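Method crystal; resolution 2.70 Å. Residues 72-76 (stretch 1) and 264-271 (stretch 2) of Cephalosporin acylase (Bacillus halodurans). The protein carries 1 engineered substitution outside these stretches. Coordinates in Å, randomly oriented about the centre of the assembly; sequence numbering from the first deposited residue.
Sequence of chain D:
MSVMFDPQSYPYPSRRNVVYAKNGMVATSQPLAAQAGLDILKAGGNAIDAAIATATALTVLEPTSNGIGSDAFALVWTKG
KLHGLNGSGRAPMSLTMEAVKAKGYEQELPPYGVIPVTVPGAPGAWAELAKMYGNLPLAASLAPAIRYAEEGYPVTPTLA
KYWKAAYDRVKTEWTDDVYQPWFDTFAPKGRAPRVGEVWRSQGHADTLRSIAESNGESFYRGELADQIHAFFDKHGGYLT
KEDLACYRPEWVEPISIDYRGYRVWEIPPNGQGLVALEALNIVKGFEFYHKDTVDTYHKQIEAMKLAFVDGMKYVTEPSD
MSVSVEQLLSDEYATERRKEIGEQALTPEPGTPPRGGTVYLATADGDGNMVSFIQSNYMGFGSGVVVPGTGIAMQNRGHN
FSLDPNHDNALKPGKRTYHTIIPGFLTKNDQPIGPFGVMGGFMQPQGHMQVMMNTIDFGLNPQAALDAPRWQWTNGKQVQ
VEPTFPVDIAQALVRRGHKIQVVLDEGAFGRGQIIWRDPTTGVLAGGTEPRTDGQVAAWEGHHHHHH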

# COMPACT_ATOMS: atom_id res chain seq x y z
N ALA D 72 34.00 -11.84 18.98
CA ALA D 72 32.79 -12.63 18.71
C ALA D 72 32.02 -13.01 19.97
O ALA D 72 32.53 -12.89 21.08
CB ALA D 72 33.17 -13.89 17.94
N PHE D 73 30.78 -13.46 19.79
CA PHE D 73 29.95 -13.97 20.89
C PHE D 73 29.09 -15.12 20.39
O PHE D 73 28.70 -15.16 19.21
CB PHE D 73 29.03 -12.88 21.45
CG PHE D 73 29.70 -11.92 22.39
CD1 PHE D 73 29.63 -12.12 23.76
CD2 PHE D 73 30.34 -10.77 21.92
CE1 PHE D 73 30.22 -11.21 24.63
CE2 PHE D 73 30.94 -9.86 22.78
CZ PHE D 73 30.88 -10.08 24.14
N ALA D 74 28.78 -16.07 21.28
CA ALA D 74 27.94 -17.21 20.89
C ALA D 74 27.07 -17.76 22.01
O ALA D 74 27.49 -17.83 23.16
CB ALA D 74 28.78 -18.33 20.29
N LEU D 75 25.84 -18.12 21.64
CA LEU D 75 25.01 -18.96 22.47
C LEU D 75 24.83 -20.26 21.71
O LEU D 75 24.24 -20.29 20.63
CB LEU D 75 23.66 -18.32 22.78
CG LEU D 75 23.60 -17.36 23.98
CD1 LEU D 75 22.22 -16.75 24.16
CD2 LEU D 75 24.02 -18.09 25.24
N VAL D 76 25.38 -21.34 22.25
CA VAL D 76 25.32 -22.64 21.58
C VAL D 76 24.55 -23.66 22.41
O VAL D 76 24.82 -23.85 23.60
CB VAL D 76 26.75 -23.14 21.15
CG1 VAL D 76 27.78 -22.80 22.19
CG2 VAL D 76 26.75 -24.62 20.88
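Stretch 2 (264-271) VWEIPPNG

Although a β-strand runs through each of these two stretches, no hydrogen bond passes between them: the contact is made by side chains packing across a gap, and a single residue, Ile-267, touches three consecutive residues of the first stretch. The backbones stay well apart. The closest pair of CA atoms, Leu-75 CA and Ile-267 CA, is 7.3 Å apart, too far for the peptide groups to pair as they would in neighbouring strands of one sheet.

Residues 72-76 are extended throughout, part of a strand that continues beyond both ends of the stretch. In such a conformation side chains alternate, and here Phe-73 and Leu-75 direct their CA-to-CB bonds toward stretch 2 while that of Ala-74 points away. Stretch 2 enters as a strand at Val-264 and Trp-265 and becomes a loop by Ile-267. It runs roughly antiparallel to stretch 1, with the end-to-end directions of the touching parts 156° apart. Accordingly Trp-265 lies near Leu-75, Ile-267 near the middle, and Asn-270 near Phe-73.

Ile-267 suits its central place because its branched side chain can offer methyl groups in two directions. Ile-267 CG2 lies 3.7 Å from Phe-73 CD1, approaching the ring obliquely, while Ile-267 CD1 lies 3.7 Å from Leu-75 CD2. The same Ile-267 CD1 comes 3.4 Å from the backbone oxygen O of Ala-74, so the isoleucine reaches down to the strand itself between the side chains of Phe-73 and Leu-75. The small Ala-74 thus contributes through its main chain, its methyl group being turned away.

Leu-75, with chi1 m and chi2 t, also uses its fork well. While Leu-75 CD2 meets Ile-267, Leu-75 CD1 packs 4.0 Å from Trp-265 CB and 3.8 Å from Trp-265 O; Leu-75 CD1 also lies 4.1 Å from Glu-266 CA. Trp-265 starts toward stretch 1, but the end of its side chain leads away, so it is the base of the residue, rather than the indole, that meets the leucine. Glu-266 points its CA-to-CB bond away, as alternation along an extended chain would suggest, which keeps its carboxylate out of this apolar contact; OE2 is hydrogen-bonded elsewhere in the structure.

At the other end, Phe-73 adopts the m rotamer and extends its flat ring along the loop. Asn-270 OD1 lies at the ring edge, near its plane, 4.2 Å from Phe-73 CZ, a loose approach; that oxygen finds its hydrogen bond elsewhere in the structure. Between Ile-267 and Asn-270 come two prolines, neither touching stretch 1, whose rings restrict the backbone as it leaves the strand. Asn-270 then takes a positive phi of 87°, and the turn is closed by a weak hydrogen bond from Gly-271 N to Pro-268 O, 3.5 Å long. The contact buries 308 Å² in all, counting both sides, most of it on Ile-267, Phe-73 and Leu-75.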

# COMPACT_ATOMS: atom_id res chain seq x y z
N VAL D 264 13.90 -16.03 27.44
CA VAL D 264 14.72 -15.27 26.50
C VAL D 264 16.15 -15.19 27.02
O VAL D 264 16.40 -14.64 28.10
CB VAL D 264 14.15 -13.85 26.30
CG1 VAL D 264 14.91 -13.13 25.21
CG2 VAL D 264 12.69 -13.92 25.95
N TRP D 265 17.09 -15.73 26.26
CA TRP D 265 18.48 -15.81 26.70
C TRP D 265 19.39 -14.79 26.03
O TRP D 265 19.27 -14.52 24.83
CB TRP D 265 19.03 -17.21 26.47
CG TRP D 265 18.31 -18.25 27.23
CD1 TRP D 265 17.22 -18.95 26.80
CD2 TRP D 265 18.61 -18.73 28.54
NE1 TRP D 265 16.83 -19.84 27.78
CE2 TRP D 265 17.66 -19.72 28.86
CE3 TRP D 265 19.60 -18.41 29.49
CZ2 TRP D 265 17.66 -20.41 30.08
CZ3 TRP D 265 19.59 -19.09 30.71
CH2 TRP D 265 18.63 -20.08 30.99
N GLU D 266 20.30 -14.22 26.82
CA GLU D 266 21.34 -13.36 26.31
C GLU D 266 22.67 -13.73 27.00
O GLU D 266 22.67 -14.36 28.06
CB GLU D 266 21.02 -11.89 26.61
CG GLU D 266 19.72 -11.35 26.01
CD GLU D 266 19.81 -11.00 24.53
OE1 GLU D 266 20.93 -10.85 24.00
OE2 GLU D 266 18.73 -10.87 23.90
N ILE D 267 23.78 -13.35 26.39
CA ILE D 267 25.08 -13.34 27.06
C ILE D 267 25.03 -12.30 28.18
O ILE D 267 24.50 -11.20 27.98
CB ILE D 267 26.20 -12.95 26.06
CG1 ILE D 267 26.33 -14.01 24.94
CG2 ILE D 267 27.54 -12.70 26.78
CD1 ILE D 267 26.57 -15.44 25.42
N PRO D 268 25.56 -12.64 29.38
CA PRO D 268 25.68 -11.72 30.51
C PRO D 268 26.64 -10.56 30.24
O PRO D 268 27.43 -10.64 29.31
CB PRO D 268 26.24 -12.61 31.62
CG PRO D 268 26.93 -13.68 30.91
CD PRO D 268 26.07 -13.97 29.73
N PRO D 269 26.55 -9.48 31.05
CA PRO D 269 27.39 -8.29 31.02
C PRO D 269 28.85 -8.45 30.62
O PRO D 269 29.44 -9.53 30.72
CB PRO D 269 27.26 -7.76 32.43
CG PRO D 269 25.83 -7.98 32.70
CD PRO D 269 25.50 -9.32 32.08
N ASN D 270 29.42 -7.30 30.27
CA ASN D 270 30.33 -7.13 29.15
C ASN D 270 29.38 -6.87 27.96
O ASN D 270 29.32 -5.75 27.46
CB ASN D 270 31.24 -8.36 28.95
CG ASN D 270 32.40 -8.10 27.97
OD1 ASN D 270 33.09 -9.04 27.58
ND2 ASN D 270 32.61 -6.85 27.59
N GLY D 271 28.59 -7.87 27.56
CA GLY D 271 27.59 -7.72 26.50
C GLY D 271 26.33 -7.01 26.96
O GLY D 271 25.98 -7.07 28.14